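Local coordinates for probable glutamine-binding lipoprotein GlnH (GLNBP) (Mycobacterium tuberculosis, PDB 6H1U) that binds the acidic amino acids aspartate and glutamate and probably hands its ligand to a membrane transport system, as solute-binding proteins do, at residues L139-R144 / D209-A214. Numbering follows the deposited sequence.
Sequences LDANQR and DDTILA. With ASP (aspartic acid), chain B.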
loop_
_atom_site.group_PDB
_atom_site.type_symbol
_atom_site.label_atom_id
_atom_site.label_comp_id
_atom_site.label_asym_id
_atom_site.label_seq_id
_atom_site.Cartn_x
_atom_site.Cartn_y
_atom_site.Cartn_z
ATOM N N LEU A 139 3.341 4.485 7.061
ATOM C CA LEU A 139 4.244 4.933 6.006
ATOM C C LEU A 139 3.474 5.932 5.168
ATOM O O LEU A 139 2.332 5.656 4.800
ATOM C CB LEU A 139 4.703 3.759 5.131
ATOM C CG LEU A 139 5.754 4.084 4.047
ATOM C CD1 LEU A 139 7.051 4.575 4.660
ATOM C CD2 LEU A 139 5.996 2.883 3.148
ATOM N N ASP A 140 4.096 7.069 4.854
ATOM C CA ASP A 140 3.446 8.098 4.050
ATOM C C ASP A 140 4.139 8.179 2.694
ATOM O O ASP A 140 5.270 8.667 2.599
ATOM C CB ASP A 140 3.470 9.444 4.772
ATOM C CG ASP A 140 2.612 10.481 4.081
ATOM O OD1 ASP A 140 1.521 10.112 3.592
ATOM O OD2 ASP A 140 3.024 11.656 4.031
ATOM N N ALA A 141 3.453 7.721 1.649
ATOM C CA ALA A 141 3.955 7.769 0.275
ATOM C C ALA A 141 3.241 8.878 -0.497
ATOM O O ALA A 141 2.346 9.558 0.019
ATOM C CB ALA A 141 3.793 6.412 -0.419
ATOM N N ASN A 142 3.657 9.088 -1.749
ATOM C CA ASN A 142 2.968 10.061 -2.590
ATOM C C ASN A 142 2.976 9.599 -4.038
ATOM O O ASN A 142 3.972 9.060 -4.512
ATOM C CB ASN A 142 3.605 11.452 -2.482
ATOM C CG ASN A 142 2.575 12.559 -2.594
ATOM O OD1 ASN A 142 2.046 12.818 -3.677
ATOM N ND2 ASN A 142 2.270 13.209 -1.471
ATOM N N GLN A 143 1.864 9.817 -4.737
ATOM C CA GLN A 143 1.747 9.331 -6.114
ATOM C C GLN A 143 2.656 10.115 -7.057
ATOM O O GLN A 143 2.650 11.347 -7.049
ATOM C CB GLN A 143 0.290 9.435 -6.572
ATOM C CG GLN A 143 0.042 8.919 -7.990
ATOM C CD GLN A 143 -1.433 8.669 -8.266
ATOM O OE1 GLN A 143 -2.269 8.765 -7.366
ATOM N NE2 GLN A 143 -1.760 8.358 -9.516
ATOM N N ARG A 144 3.417 9.407 -7.891
ATOM C CA ARG A 144 4.267 10.052 -8.894
ATOM C C ARG A 144 4.148 9.269 -10.202
ATOM O O ARG A 144 3.206 8.493 -10.410
ATOM C CB ARG A 144 5.703 10.189 -8.358
ATOM C CG ARG A 144 5.766 11.007 -7.041
ATOM C CD ARG A 144 7.177 11.358 -6.622
ATOM N NE ARG A 144 7.829 12.214 -7.606
ATOM C CZ ARG A 144 9.136 12.460 -7.638
ATOM N NH1 ARG A 144 9.935 11.923 -6.722
ATOM N NH2 ARG A 144 9.642 13.244 -8.584
ATOM N N ASP A 209 2.004 5.175 -6.132
ATOM C CA ASP A 209 2.857 5.534 -5.000
ATOM C C ASP A 209 4.330 5.468 -5.379
ATOM O O ASP A 209 4.784 4.468 -5.943
ATOM C CB ASP A 209 2.631 4.566 -3.839
ATOM C CG ASP A 209 1.172 4.404 -3.443
ATOM O OD1 ASP A 209 0.273 5.056 -4.005
ATOM O OD2 ASP A 209 0.942 3.586 -2.532
ATOM N N ASP A 210 5.095 6.510 -5.004
ATOM C CA ASP A 210 6.522 6.509 -5.326
ATOM C C ASP A 210 7.255 5.341 -4.669
ATOM O O ASP A 210 8.266 4.862 -5.200
ATOM C CB ASP A 210 7.173 7.854 -4.954
ATOM C CG ASP A 210 6.936 8.296 -3.501
ATOM O OD1 ASP A 210 6.230 7.635 -2.708
ATOM O OD2 ASP A 210 7.469 9.370 -3.154
ATOM N N THR A 211 6.764 4.878 -3.520
ATOM C CA THR A 211 7.288 3.678 -2.874
ATOM C C THR A 211 7.163 2.453 -3.778
ATOM O O THR A 211 8.128 1.698 -3.965
ATOM C CB THR A 211 6.514 3.445 -1.575
ATOM O OG1 THR A 211 5.122 3.605 -1.869
ATOM C CG2 THR A 211 6.913 4.455 -0.518
ATOM N N ILE A 212 5.958 2.212 -4.307
ATOM C CA ILE A 212 5.730 1.102 -5.229
ATOM C C ILE A 212 6.555 1.288 -6.495
ATOM O O ILE A 212 7.177 0.341 -6.996
ATOM C CB ILE A 212 4.229 0.994 -5.552
ATOM C CG1 ILE A 212 3.441 0.673 -4.268
ATOM C CG2 ILE A 212 3.983 -0.039 -6.658
ATOM C CD1 ILE A 212 1.948 0.558 -4.497
ATOM N N LEU A 213 6.574 2.510 -7.027
ATOM C CA LEU A 213 7.363 2.778 -8.227
ATOM C C LEU A 213 8.842 2.493 -7.994
ATOM O O LEU A 213 9.533 1.985 -8.890
ATOM C CB LEU A 213 7.167 4.225 -8.673
ATOM C CG LEU A 213 5.762 4.604 -9.148
ATOM C CD1 LEU A 213 5.787 6.030 -9.659
ATOM C CD2 LEU A 213 5.291 3.631 -10.225
ATOM N N ALA A 214 9.349 2.805 -6.797
ATOM C CA ALA A 214 10.754 2.534 -6.504
ATOM C C ALA A 214 11.059 1.046 -6.607
ATOM O O ALA A 214 12.136 0.654 -7.075
ATOM C CB ALA A 214 11.111 3.065 -5.114
HETATM N N ASP B . -1.610 2.858 -1.928
HETATM C CA ASP B . -2.508 2.877 -3.077
HETATM C C ASP B . -3.862 2.286 -2.704
HETATM O O ASP B . -4.680 2.000 -3.582
HETATM C CB ASP B . -1.890 2.105 -4.264
HETATM C CG ASP B . -1.800 0.611 -4.010
HETATM O OD1 ASP B . -1.543 -0.142 -4.973
HETATM O OD2 ASP B . -1.966 0.180 -2.853
HETATM O OXT ASP B . -4.120 2.097 -1.506
HETATM O O HOH W 1 -1.114 6.236 -5.977
HETATM O O HOH W 2 9.692 10.250 -4.578
#
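Residues 139-144 of strand 139-148 and the N-terminal turn of helix 210-219 meet beside the amino-acid site of this family 3 solute-binding protein, where D209 binds the ligand at the N-cap position of the helix. Over segments 139-144 and 210-214, strand and helix directions differ by 77°. Q143 and D209 form an antiparallel non-hydrogen-bonded pair, their side chains diverging, and N142 then grips D210 twice. D210 N gives a hydrogen bond to N142 O (2.8 Å), while N142 N gives a nearly straight one (173°) to D210 OD1 at 3.1 Å, reaching that oxygen from above the carboxylate plane. The D210 carboxylate can fold back onto the strand because CG sits between the backbone N and the carbonyl carbon (chi1 53°). Its other oxygen, OD2, shares water 2 with R144 NH1; the two charged groups therefore meet through water, R144 NH1 and D210 OD2 being 5.0 Å apart. The arginine's CD lies 3.9 Å from D210 CB, and its NH2 also bonds to G227 O.

Nearer the start of the strand, A141 CB packs against T211 OG1 at 3.4 Å and also touches D209 CB, and L139 CD2 meets T211 CG2 tip to tip. D209 turns its carboxylate to the ligand: OD2 accepts a 2.7 Å hydrogen bond from the amino N of the bound aspartic acid. Water 1 donates to D209 OD1 and, weakly, to Q143 OE1; Q143 NE2 is hydrogen-bonded to S207 OG. The Y235 hydroxyl bonds to both D209 OD2 and T211 OG1, linking the ligand-binding carboxylate to the helix. Strand 232-240, which carries Y235, pairs antiparallel with strand 139-148, and W263 and Y267 of helix 262-270 pack on L139.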